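5-formyltetrahydrofolate cyclo-ligase family protein (Bacillus anthracis, PDB 2JCB) probably catalyses the ATP-dependent cyclisation of 5-formyltetrahydrofolate to 5,10-methenyltetrahydrofolate, a step of folate metabolism. Local coordinates at residues E22-L27 with S168-E173; E37-S42 with K186-K191; I55-S60 with L129-G134; C86-R91 with G148-R153. All blocks are in the same frame, centred on the assembly; numbering follows the deposited sequence.

In the fold
Interactions 2, 3 and 4 reach the mixed sheet, whose parallel middle strands, 80-87, 54-56, 129-131, 161-165 and 186-189, form a Rossmann-like core. Interaction 3 lies deepest, about 4 Å from the chain centre, and joins two of these strands. Interaction 4, centred about 15 Å from it, holds residues of the nucleotide and magnesium sites; Y151 touches T58 and P133, joining the two. Interaction 2 covers strand 186-189 with helix 29-44, about 27 Å from interaction 4 between centres. Interaction 1, joined to interaction 2 through S168 and E190, packs the end of helix 6-26 on the loop after strand 161-165. Along the chain, 22-27 and 37-42 pair with 168-173 and 186-191, enclosing the other four segments.

Interaction 1: E22-L27 with S168-E173; sequences EHMNSL and SFQMVE
The H23 imidazole lies flat over the F169 phenyl ring, the planes only 7° apart and the centroids 3.9 Å from each other. This is a face-to-face stack, slightly displaced, so that ND1 of H23 sits above the centre of the phenyl ring and CD1 of F169 over the middle of the imidazole. F169 CG, set between its backbone N and carbonyl carbon (chi1 73°), carries the ring into the tight part of the contact, lodged between H23, M24 and L27: CZ comes 3.8 Å from M24 CA, and L27 meets the ring tip to tip, L27 CD2 lying 3.9 Å from F169 CE2. In the fold, this is where the last turn of helix 6-26 rests on the 3-10 turn 168-170, in the loop that follows strand 161-165. On the buried side M24 bends at chi3 (-75°), turning CE onto the carboxamide of Q170, with M24 CE 3.4 Å from Q170 CD. That amide is held by Y167 N at OE1 and by V135 O at NE2. H23, although stacked, is exposed at the outer edge; beyond it S26 does not touch the loop, its OG turning back to donate to H23 O at 2.6 Å.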
# COMPACT_ATOMS: atom_id res chain seq x y z
N GLU A 22 -2.18 -3.74 16.30
CA GLU A 22 -2.81 -4.57 17.34
C GLU A 22 -4.28 -4.77 16.99
O GLU A 22 -4.80 -5.88 17.08
CB GLU A 22 -2.69 -3.89 18.70
CG GLU A 22 -3.30 -4.66 19.84
CD GLU A 22 -2.85 -4.11 21.19
OE1 GLU A 22 -2.46 -2.91 21.23
OE2 GLU A 22 -2.90 -4.85 22.20
N HIS A 23 -4.94 -3.69 16.57
CA HIS A 23 -6.32 -3.76 16.18
C HIS A 23 -6.45 -4.67 14.94
O HIS A 23 -7.32 -5.52 14.90
CB HIS A 23 -6.86 -2.35 15.91
CG HIS A 23 -8.35 -2.28 15.76
ND1 HIS A 23 -9.07 -3.20 15.02
CD2 HIS A 23 -9.26 -1.39 16.23
CE1 HIS A 23 -10.35 -2.90 15.07
NE2 HIS A 23 -10.50 -1.80 15.79
N MET A 24 -5.57 -4.50 13.96
CA MET A 24 -5.63 -5.28 12.73
C MET A 24 -5.45 -6.77 13.02
O MET A 24 -6.17 -7.60 12.50
CB MET A 24 -4.56 -4.82 11.74
CG MET A 24 -4.80 -5.32 10.35
SD MET A 24 -3.63 -4.51 9.29
CE MET A 24 -4.25 -2.88 9.13
N ASN A 25 -4.46 -7.07 13.85
CA ASN A 25 -4.22 -8.44 14.29
C ASN A 25 -5.39 -9.05 15.06
O ASN A 25 -5.55 -10.28 15.05
CB ASN A 25 -2.93 -8.50 15.11
CG ASN A 25 -1.69 -8.41 14.22
OD1 ASN A 25 -1.68 -8.91 13.09
ND2 ASN A 25 -0.63 -7.80 14.74
N SER A 26 -6.19 -8.23 15.73
CA SER A 26 -7.34 -8.76 16.44
C SER A 26 -8.54 -9.06 15.55
O SER A 26 -9.48 -9.73 16.03
CB SER A 26 -7.77 -7.82 17.60
OG SER A 26 -8.32 -6.63 17.03
N LEU A 27 -8.53 -8.58 14.30
CA LEU A 27 -9.66 -8.77 13.38
C LEU A 27 -10.04 -10.23 13.26
O LEU A 27 -9.18 -11.06 12.97
CB LEU A 27 -9.36 -8.26 11.98
CG LEU A 27 -9.64 -6.83 11.57
CD1 LEU A 27 -9.42 -6.77 10.03
CD2 LEU A 27 -11.02 -6.36 12.02
N SER A 168 -11.79 1.03 7.79
CA SER A 168 -12.15 2.31 8.36
C SER A 168 -11.49 2.61 9.73
O SER A 168 -11.23 3.77 10.03
CB SER A 168 -13.68 2.51 8.38
OG SER A 168 -14.27 1.66 9.30
N PHE A 169 -11.21 1.58 10.53
CA PHE A 169 -10.50 1.75 11.78
C PHE A 169 -9.02 2.17 11.60
O PHE A 169 -8.37 2.53 12.58
CB PHE A 169 -10.61 0.51 12.68
CG PHE A 169 -9.76 -0.66 12.20
CD1 PHE A 169 -8.38 -0.69 12.46
CD2 PHE A 169 -10.34 -1.74 11.52
CE1 PHE A 169 -7.58 -1.74 12.07
CE2 PHE A 169 -9.54 -2.82 11.11
CZ PHE A 169 -8.14 -2.80 11.36
N GLN A 170 -8.49 2.09 10.39
CA GLN A 170 -7.16 2.62 10.12
C GLN A 170 -7.19 4.11 9.91
O GLN A 170 -6.14 4.75 9.91
CB GLN A 170 -6.59 1.96 8.87
CG GLN A 170 -6.18 0.51 9.05
CD GLN A 170 -5.69 -0.10 7.74
OE1 GLN A 170 -6.39 -0.85 7.08
NE2 GLN A 170 -4.42 0.18 7.42
N MET A 171 -8.39 4.67 9.76
CA MET A 171 -8.55 6.14 9.72
C MET A 171 -8.45 6.78 11.08
O MET A 171 -9.12 6.36 12.07
CB MET A 171 -9.89 6.51 9.04
CG MET A 171 -10.07 5.93 7.64
SD MET A 171 -8.78 6.41 6.47
CE MET A 171 -8.61 8.20 6.70
N VAL A 172 -7.59 7.79 11.19
CA VAL A 172 -7.42 8.48 12.48
C VAL A 172 -7.55 9.99 12.35
O VAL A 172 -7.45 10.55 11.27
CB VAL A 172 -6.10 8.11 13.25
CG1 VAL A 172 -5.97 6.59 13.45
CG2 VAL A 172 -4.89 8.68 12.55
N GLU A 173 -7.78 10.66 13.47
CA GLU A 173 -8.06 12.07 13.44
C GLU A 173 -6.83 12.91 13.11
O GLU A 173 -6.91 13.92 12.40
CB GLU A 173 -8.61 12.48 14.79
CG GLU A 173 -10.08 12.13 14.95
CD GLU A 173 -10.94 12.96 14.03
OE1 GLU A 173 -10.83 14.20 14.10
OE2 GLU A 173 -11.69 12.36 13.21

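Interaction 2: E37-S42 with K186-K191; sequences EQIVFS and KIITEK
Running at 136° to strand 186-189 and 7.8 Å from it axis to axis, helix 37-42 comes nearest where I39 CA stands 5.0 Å from E190 CA, just past the strand. I39 fills the interface with two branches. Its CG1, anti to its own carbonyl carbon (chi1 -76°), lies over the T189-E190 peptide, 3.7 Å from E190 N, while CG2 faces I188. From the strand, I188 sends CG2 up between two helix residues, and I188 CG2 reaches S42 OG at 3.5 Å. The serine hydroxyl is anti to its backbone N (chi1 178°). There it also meets a water, 2.5 Å from S42 OG, which stands 3.0 Å from T189 O and so links the helix to the end of the strand. At the other end of the helix segment Q38 crosses E190, its OE1 touching E190 CB at 3.6 Å. The E190 carboxylate is occupied elsewhere, with OE2 hydrogen-bonded to S168 OG. Just beyond the strand the chain turns: T189 OG1 accepts from K191 N at 3.1 Å, an ST turn on the way to strand 192-195. L163 and L165 of the neighbouring strand 161-165 flank I188, and L165 also meets I39. A helix laid by its aliphatic side chains on the face of a largely parallel sheet is characteristic of alpha/beta folds of Rossmann type.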
# COMPACT_ATOMS: atom_id res chain seq x y z
N GLU A 37 -13.10 -7.92 0.83
CA GLU A 37 -13.99 -8.08 -0.34
C GLU A 37 -14.69 -6.76 -0.71
O GLU A 37 -14.73 -6.40 -1.91
CB GLU A 37 -15.04 -9.16 -0.03
CG GLU A 37 -14.55 -10.54 -0.48
CD GLU A 37 -15.26 -11.77 0.17
OE1 GLU A 37 -16.37 -11.65 0.80
OE2 GLU A 37 -14.68 -12.89 0.03
N GLN A 38 -15.25 -6.08 0.30
CA GLN A 38 -15.97 -4.80 0.07
C GLN A 38 -15.04 -3.73 -0.48
O GLN A 38 -15.40 -2.99 -1.40
CB GLN A 38 -16.65 -4.31 1.35
CG GLN A 38 -17.78 -5.23 1.72
CD GLN A 38 -18.47 -4.85 3.02
OE1 GLN A 38 -18.10 -3.88 3.67
NE2 GLN A 38 -19.48 -5.65 3.41
N ILE A 39 -13.82 -3.66 0.07
CA ILE A 39 -12.90 -2.59 -0.23
C ILE A 39 -12.49 -2.77 -1.66
O ILE A 39 -12.48 -1.78 -2.43
CB ILE A 39 -11.73 -2.62 0.69
CG1 ILE A 39 -12.18 -2.07 2.07
CG2 ILE A 39 -10.58 -1.82 0.15
CD1 ILE A 39 -11.23 -2.39 3.26
N VAL A 40 -12.14 -4.01 -2.04
CA VAL A 40 -11.68 -4.27 -3.40
C VAL A 40 -12.78 -4.12 -4.44
O VAL A 40 -12.53 -3.60 -5.51
CB VAL A 40 -10.83 -5.59 -3.60
CG1 VAL A 40 -9.57 -5.49 -2.66
CG2 VAL A 40 -11.65 -6.86 -3.48
N PHE A 41 -14.01 -4.47 -4.07
CA PHE A 41 -15.13 -4.29 -5.00
C PHE A 41 -15.16 -2.77 -5.32
O PHE A 41 -15.33 -2.40 -6.49
CB PHE A 41 -16.44 -4.77 -4.35
CG PHE A 41 -17.67 -4.43 -5.12
CD1 PHE A 41 -18.21 -5.36 -5.99
CD2 PHE A 41 -18.31 -3.19 -4.96
CE1 PHE A 41 -19.36 -5.08 -6.73
CE2 PHE A 41 -19.47 -2.91 -5.68
CZ PHE A 41 -19.98 -3.84 -6.57
N SER A 42 -14.98 -1.91 -4.33
CA SER A 42 -15.05 -0.45 -4.53
C SER A 42 -13.85 0.02 -5.38
O SER A 42 -14.02 0.82 -6.32
CB SER A 42 -15.05 0.23 -3.18
OG SER A 42 -15.09 1.67 -3.29
N LYS A 186 -5.98 9.30 -2.62
CA LYS A 186 -7.30 8.72 -2.36
C LYS A 186 -7.17 7.56 -1.40
O LYS A 186 -6.18 6.79 -1.47
CB LYS A 186 -7.88 8.16 -3.66
CG LYS A 186 -9.30 7.50 -3.45
CD LYS A 186 -9.86 6.94 -4.74
CE LYS A 186 -10.45 8.06 -5.61
NZ LYS A 186 -11.08 7.53 -6.86
N ILE A 187 -8.14 7.41 -0.51
CA ILE A 187 -8.16 6.27 0.43
C ILE A 187 -9.55 5.61 0.20
O ILE A 187 -10.58 6.32 0.19
CB ILE A 187 -7.92 6.66 1.92
CG1 ILE A 187 -6.54 7.36 2.10
CG2 ILE A 187 -7.98 5.41 2.83
CD1 ILE A 187 -6.55 8.43 3.07
N ILE A 188 -9.58 4.30 -0.03
CA ILE A 188 -10.82 3.53 -0.14
C ILE A 188 -10.96 2.68 1.13
O ILE A 188 -10.06 1.87 1.42
CB ILE A 188 -10.77 2.63 -1.36
CG1 ILE A 188 -10.48 3.45 -2.64
CG2 ILE A 188 -12.07 1.88 -1.49
CD1 ILE A 188 -10.24 2.60 -3.77
N THR A 189 -12.08 2.83 1.84
CA THR A 189 -12.41 2.00 3.00
C THR A 189 -13.69 1.27 2.66
O THR A 189 -14.24 1.41 1.53
CB THR A 189 -12.63 2.83 4.30
OG1 THR A 189 -13.87 3.54 4.20
CG2 THR A 189 -11.45 3.81 4.57
N GLU A 190 -14.23 0.52 3.63
CA GLU A 190 -15.45 -0.21 3.32
C GLU A 190 -16.67 0.75 3.36
O GLU A 190 -17.78 0.34 3.03
CB GLU A 190 -15.66 -1.38 4.31
CG GLU A 190 -16.01 -0.93 5.76
CD GLU A 190 -14.81 -0.56 6.64
OE1 GLU A 190 -13.69 -0.29 6.18
OE2 GLU A 190 -15.02 -0.52 7.84
N LYS A 191 -16.46 1.96 3.85
CA LYS A 191 -17.51 2.95 4.03
C LYS A 191 -17.51 4.02 2.91
O LYS A 191 -18.45 4.82 2.86
CB LYS A 191 -17.30 3.69 5.37
CG LYS A 191 -17.53 2.94 6.68
CD LYS A 191 -17.29 3.89 7.82
CE LYS A 191 -17.38 3.15 9.10
NZ LYS A 191 -17.56 4.12 10.22
O HOH W 1 -15.64 2.41 -0.96

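Interaction 3: I55-S60 with L129-G134; sequences IGITLS and LQIVPG
The carboxamide of Q130 folds over G56, its OE1 3.3 Å from G56 CA, while the ring of P133, farther along, carries T58 against CG and CD; Y151 of helix 150-154 also packs on P133 and T58. The Q130 chain bends at chi2 (-80°), turning CD back over the neighbouring strand, and the bare CA of G56 is what lets the oxygen settle so near. The amide's other end, Q130 NE2, makes a weak hydrogen bond to Y154 OH. At P133 the threonine crosses the ring: T58 CG2 is 3.6 Å from P133 CG, and T58 OG1 rests beside P133 CB. The opposite face of the sheet, where I55 and L129 point, is aliphatic. I131 joins that layer, its CD1 lying 3.8 Å from I55 CG2 and near CD1 of I57, which runs alongside it in the same direction. The backbones are parallel, with I55 opposite L129 and G56 opposite Q130. G56 N donates to L129 O at 2.8 Å and G56 O accepts from I131 N at the same length, both N-H...O angles 174°. Beyond G56 the strands part, and a water takes over, accepting from T58 N and donating to I131 O 2.9 Å away. Strands 54-56 and 129-131 are neighbours in the middle of the mixed sheet. The two straight bonds at G56 thus fix the register, and the water lets the strands diverge while pairing T58 N and I131 O; Q130 OE1, only 3.4 Å from G56 O and not bonded to it, fits because G56 has no CB.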
# COMPACT_ATOMS: atom_id res chain seq x y z
N ILE A 55 -0.19 -1.30 -12.92
CA ILE A 55 -0.50 -1.02 -11.57
C ILE A 55 0.65 -1.56 -10.70
O ILE A 55 1.07 -2.70 -10.91
CB ILE A 55 -1.84 -1.65 -11.16
CG1 ILE A 55 -2.98 -1.00 -11.98
CG2 ILE A 55 -2.00 -1.40 -9.69
CD1 ILE A 55 -4.26 -1.67 -11.91
N GLY A 56 1.05 -0.75 -9.72
CA GLY A 56 2.07 -1.07 -8.69
C GLY A 56 1.29 -1.42 -7.41
O GLY A 56 0.35 -0.70 -7.01
N ILE A 57 1.68 -2.53 -6.77
CA ILE A 57 0.95 -2.98 -5.57
C ILE A 57 1.91 -3.79 -4.69
O ILE A 57 2.97 -4.20 -5.15
CB ILE A 57 -0.26 -3.87 -5.96
CG1 ILE A 57 -1.21 -4.16 -4.79
CG2 ILE A 57 0.17 -5.16 -6.84
CD1 ILE A 57 -2.58 -4.62 -5.28
N THR A 58 1.52 -3.97 -3.44
CA THR A 58 2.31 -4.81 -2.48
C THR A 58 1.57 -6.14 -2.27
O THR A 58 0.38 -6.28 -2.62
CB THR A 58 2.58 -4.12 -1.13
OG1 THR A 58 1.33 -3.88 -0.46
CG2 THR A 58 3.40 -2.86 -1.37
N LEU A 59 2.30 -7.15 -1.76
CA LEU A 59 1.71 -8.43 -1.43
C LEU A 59 1.34 -8.35 0.05
O LEU A 59 2.20 -8.15 0.91
CB LEU A 59 2.74 -9.56 -1.67
CG LEU A 59 3.12 -9.58 -3.17
CD1 LEU A 59 4.51 -10.10 -3.44
CD2 LEU A 59 2.07 -10.26 -3.99
N SER A 60 0.07 -8.42 0.35
CA SER A 60 -0.39 -8.20 1.71
C SER A 60 0.04 -9.35 2.67
O SER A 60 0.18 -10.50 2.26
CB SER A 60 -1.90 -8.06 1.71
OG SER A 60 -2.47 -9.12 1.01
N LEU A 129 -0.79 3.65 -11.80
CA LEU A 129 -1.39 3.72 -10.49
C LEU A 129 -0.54 2.95 -9.49
O LEU A 129 -0.15 1.81 -9.75
CB LEU A 129 -2.77 3.07 -10.59
CG LEU A 129 -3.57 2.94 -9.27
CD1 LEU A 129 -3.91 4.37 -8.73
CD2 LEU A 129 -4.83 2.04 -9.48
N GLN A 130 -0.27 3.58 -8.35
CA GLN A 130 0.37 2.90 -7.22
C GLN A 130 -0.62 2.75 -6.11
O GLN A 130 -1.16 3.75 -5.65
CB GLN A 130 1.56 3.72 -6.73
CG GLN A 130 2.77 3.55 -7.69
CD GLN A 130 3.55 2.20 -7.43
OE1 GLN A 130 3.08 1.33 -6.74
NE2 GLN A 130 4.75 2.08 -8.02
N ILE A 131 -0.84 1.49 -5.73
CA ILE A 131 -1.72 1.16 -4.61
C ILE A 131 -0.75 1.14 -3.40
O ILE A 131 0.05 0.17 -3.28
CB ILE A 131 -2.47 -0.14 -4.89
CG1 ILE A 131 -3.43 0.13 -6.10
CG2 ILE A 131 -3.22 -0.55 -3.65
CD1 ILE A 131 -4.17 -1.10 -6.62
N VAL A 132 -0.85 2.10 -2.47
CA VAL A 132 0.21 2.33 -1.51
C VAL A 132 -0.21 1.67 -0.20
O VAL A 132 -1.31 1.89 0.22
CB VAL A 132 0.45 3.85 -1.36
CG1 VAL A 132 1.37 4.17 -0.12
CG2 VAL A 132 0.98 4.45 -2.70
N PRO A 133 0.61 0.77 0.37
CA PRO A 133 0.26 0.16 1.69
C PRO A 133 0.47 1.08 2.87
O PRO A 133 1.07 2.13 2.74
CB PRO A 133 1.25 -1.02 1.79
CG PRO A 133 2.50 -0.41 1.14
CD PRO A 133 1.93 0.31 -0.10
N GLY A 134 0.02 0.69 4.05
CA GLY A 134 0.15 1.63 5.14
C GLY A 134 -0.59 1.15 6.32
O GLY A 134 -1.35 0.18 6.18
O HOH W 2 -0.33 -2.27 -1.80

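Interaction 4: C86-R91 with G148-R153; sequences CNKETR and GGYYDR. With MG (magnesium ion), chain E; ADP (adenosine-5'-diphosphate), chain C; PO4 (phosphate ion), chain D.
C86 on strand 80-87 and K88 and R91 in the turn after it pack against Y150 and R153 on the first turn of helix 150-154, a surface contact on the rim of the ADP site. The Y150 ring is sandwiched: C86 SG stands 3.9 Å from its centroid, 11° off the normal, in a sulfur-aromatic contact, and R91 CG covers the opposite face nearer the rim. The phenol oxygen reaches across to K88, with Y150 OH 3.3 Å from K88 CA. R153 is sandwiched too. Its chain is extended from CG to NE and lays the guanidinium over the adenine, R153 CZ 3.4 Å from ADP C4, while R91 CB covers the other face at its rim. The two guanidinium planes stand at 86°; the like charges are close, R91 NH1 to R153 NH1 3.6 Å, which probably costs some repulsion. G148 O lies over the face of the R91 group, too poorly angled for a hydrogen bond, though it may soften this. A water, 2.8 Å from R91 O, donates to that oxygen and to Y150 O, bridging the backbones. The helix start grips anions as well: G149 N donates to ADP O1B, while Y150 N and Y151 N donate to a separate phosphate ion, probably from the crystallisation liquor, Y151 N to its O1 at 2.8 Å and 168°. D152 OD2 binds magnesium at 1.9 Å, a site that D181 shares. Around this turn, Y150 touches M93 and Y151 touches F95, both on strand 92-98, while R143 of strand 143-144 lies against Y151 and D152.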
# COMPACT_ATOMS: atom_id res chain seq x y z
N CYS A 86 12.56 -4.34 -2.04
CA CYS A 86 13.16 -3.30 -1.23
C CYS A 86 14.64 -3.51 -1.06
O CYS A 86 15.11 -4.64 -0.85
CB CYS A 86 12.48 -3.22 0.14
SG CYS A 86 10.76 -2.80 0.07
N ASN A 87 15.38 -2.43 -1.21
CA ASN A 87 16.79 -2.46 -0.86
C ASN A 87 16.92 -1.77 0.51
O ASN A 87 16.73 -0.56 0.65
CB ASN A 87 17.63 -1.80 -1.97
CG ASN A 87 19.12 -1.79 -1.66
OD1 ASN A 87 19.54 -1.84 -0.50
ND2 ASN A 87 19.94 -1.69 -2.70
N LYS A 88 17.23 -2.56 1.52
CA LYS A 88 17.28 -2.07 2.89
C LYS A 88 18.41 -1.08 3.13
O LYS A 88 18.30 -0.20 3.99
CB LYS A 88 17.33 -3.25 3.86
CG LYS A 88 16.15 -4.22 3.64
CD LYS A 88 15.92 -5.17 4.83
CE LYS A 88 15.26 -4.44 6.00
NZ LYS A 88 16.26 -3.65 6.81
N GLU A 89 19.50 -1.21 2.36
CA GLU A 89 20.65 -0.33 2.49
C GLU A 89 20.36 1.09 2.04
O GLU A 89 20.70 2.05 2.73
CB GLU A 89 21.84 -0.87 1.71
CG GLU A 89 22.42 -2.13 2.26
CD GLU A 89 23.89 -2.28 1.91
OE1 GLU A 89 24.67 -1.31 2.13
OE2 GLU A 89 24.27 -3.37 1.43
N THR A 90 19.75 1.21 0.86
CA THR A 90 19.50 2.50 0.24
C THR A 90 18.06 2.96 0.50
O THR A 90 17.69 4.10 0.17
CB THR A 90 19.77 2.46 -1.29
OG1 THR A 90 18.95 1.45 -1.89
CG2 THR A 90 21.24 2.18 -1.59
N ARG A 91 17.25 2.07 1.09
CA ARG A 91 15.83 2.35 1.31
C ARG A 91 15.09 2.72 0.02
O ARG A 91 14.18 3.54 -0.00
CB ARG A 91 15.63 3.41 2.41
CG ARG A 91 15.09 2.81 3.69
CD ARG A 91 16.23 2.45 4.61
NE ARG A 91 15.77 1.90 5.88
CZ ARG A 91 15.16 2.60 6.84
NH1 ARG A 91 14.89 3.90 6.71
NH2 ARG A 91 14.82 1.98 7.96
N GLY A 148 9.83 2.02 7.83
CA GLY A 148 10.99 2.06 6.92
C GLY A 148 11.16 3.34 6.11
O GLY A 148 12.25 3.66 5.66
N GLY A 149 10.04 4.04 5.88
CA GLY A 149 10.03 5.25 5.09
C GLY A 149 10.25 4.97 3.62
O GLY A 149 10.70 5.83 2.88
N TYR A 150 9.97 3.75 3.18
CA TYR A 150 10.13 3.42 1.76
C TYR A 150 9.24 4.24 0.80
O TYR A 150 9.72 4.77 -0.21
CB TYR A 150 9.84 1.93 1.49
CG TYR A 150 10.98 1.03 1.89
CD1 TYR A 150 12.08 0.84 1.05
CD2 TYR A 150 10.91 0.32 3.09
CE1 TYR A 150 13.09 -0.04 1.38
CE2 TYR A 150 11.94 -0.54 3.47
CZ TYR A 150 13.02 -0.72 2.59
OH TYR A 150 14.04 -1.56 2.94
N TYR A 151 7.96 4.31 1.11
CA TYR A 151 7.05 5.06 0.23
C TYR A 151 7.28 6.56 0.31
O TYR A 151 7.18 7.24 -0.70
CB TYR A 151 5.58 4.67 0.41
CG TYR A 151 5.28 3.37 -0.33
CD1 TYR A 151 5.60 2.13 0.24
CD2 TYR A 151 4.79 3.37 -1.64
CE1 TYR A 151 5.36 0.92 -0.49
CE2 TYR A 151 4.53 2.18 -2.37
CZ TYR A 151 4.84 0.97 -1.77
OH TYR A 151 4.61 -0.18 -2.43
N ASP A 152 7.64 7.07 1.51
CA ASP A 152 7.95 8.47 1.64
C ASP A 152 9.07 8.85 0.64
O ASP A 152 8.98 9.90 0.02
CB ASP A 152 8.37 8.79 3.07
CG ASP A 152 7.17 8.94 4.01
OD1 ASP A 152 6.02 9.15 3.53
OD2 ASP A 152 7.35 8.85 5.23
N ARG A 153 10.08 7.97 0.47
CA ARG A 153 11.20 8.25 -0.40
C ARG A 153 10.78 8.08 -1.86
O ARG A 153 11.11 8.88 -2.72
CB ARG A 153 12.37 7.32 -0.07
CG ARG A 153 13.00 7.62 1.27
CD ARG A 153 14.13 6.63 1.50
NE ARG A 153 15.00 6.92 2.63
CZ ARG A 153 14.67 6.66 3.89
NH1 ARG A 153 15.55 6.89 4.85
NH2 ARG A 153 13.45 6.16 4.17
MG MG E . 6.41 8.58 6.89
PB ADP C . 6.77 5.51 7.76
O1B ADP C . 7.10 4.14 7.17
O2B ADP C . 5.63 5.43 8.71
O3B ADP C . 6.67 6.48 6.61
PA ADP C . 8.72 7.36 8.91
O1A ADP C . 7.90 8.49 8.36
O2A ADP C . 9.10 7.46 10.30
O3A ADP C . 8.05 5.91 8.64
O5' ADP C . 10.12 7.34 8.09
C5' ADP C . 11.12 6.44 8.61
C4' ADP C . 12.51 6.99 8.38
O4' ADP C . 12.64 7.28 7.00
C3' ADP C . 12.69 8.29 9.16
O3' ADP C . 13.82 8.12 9.99
C2' ADP C . 12.90 9.34 8.10
O2' ADP C . 14.00 10.16 8.39
C1' ADP C . 13.23 8.56 6.84
N9 ADP C . 12.77 9.22 5.58
C8 ADP C . 11.51 9.25 5.12
N7 ADP C . 11.45 9.89 3.93
C5 ADP C . 12.69 10.28 3.59
C6 ADP C . 13.31 10.98 2.44
N6 ADP C . 12.56 11.41 1.40
N1 ADP C . 14.63 11.12 2.43
C2 ADP C . 15.40 10.71 3.46
N3 ADP C . 14.90 10.05 4.53
C4 ADP C . 13.57 9.79 4.66
P PO4 D . 6.78 2.14 4.23
O1 PO4 D . 6.64 3.18 3.31
O2 PO4 D . 6.22 2.40 5.61
O3 PO4 D . 6.06 0.87 3.71
O4 PO4 D . 8.24 1.82 4.51
O HOH W 3 11.89 3.87 -1.55
O HOH W 4 4.62 8.69 5.78
O HOH W 5 5.05 8.20 8.68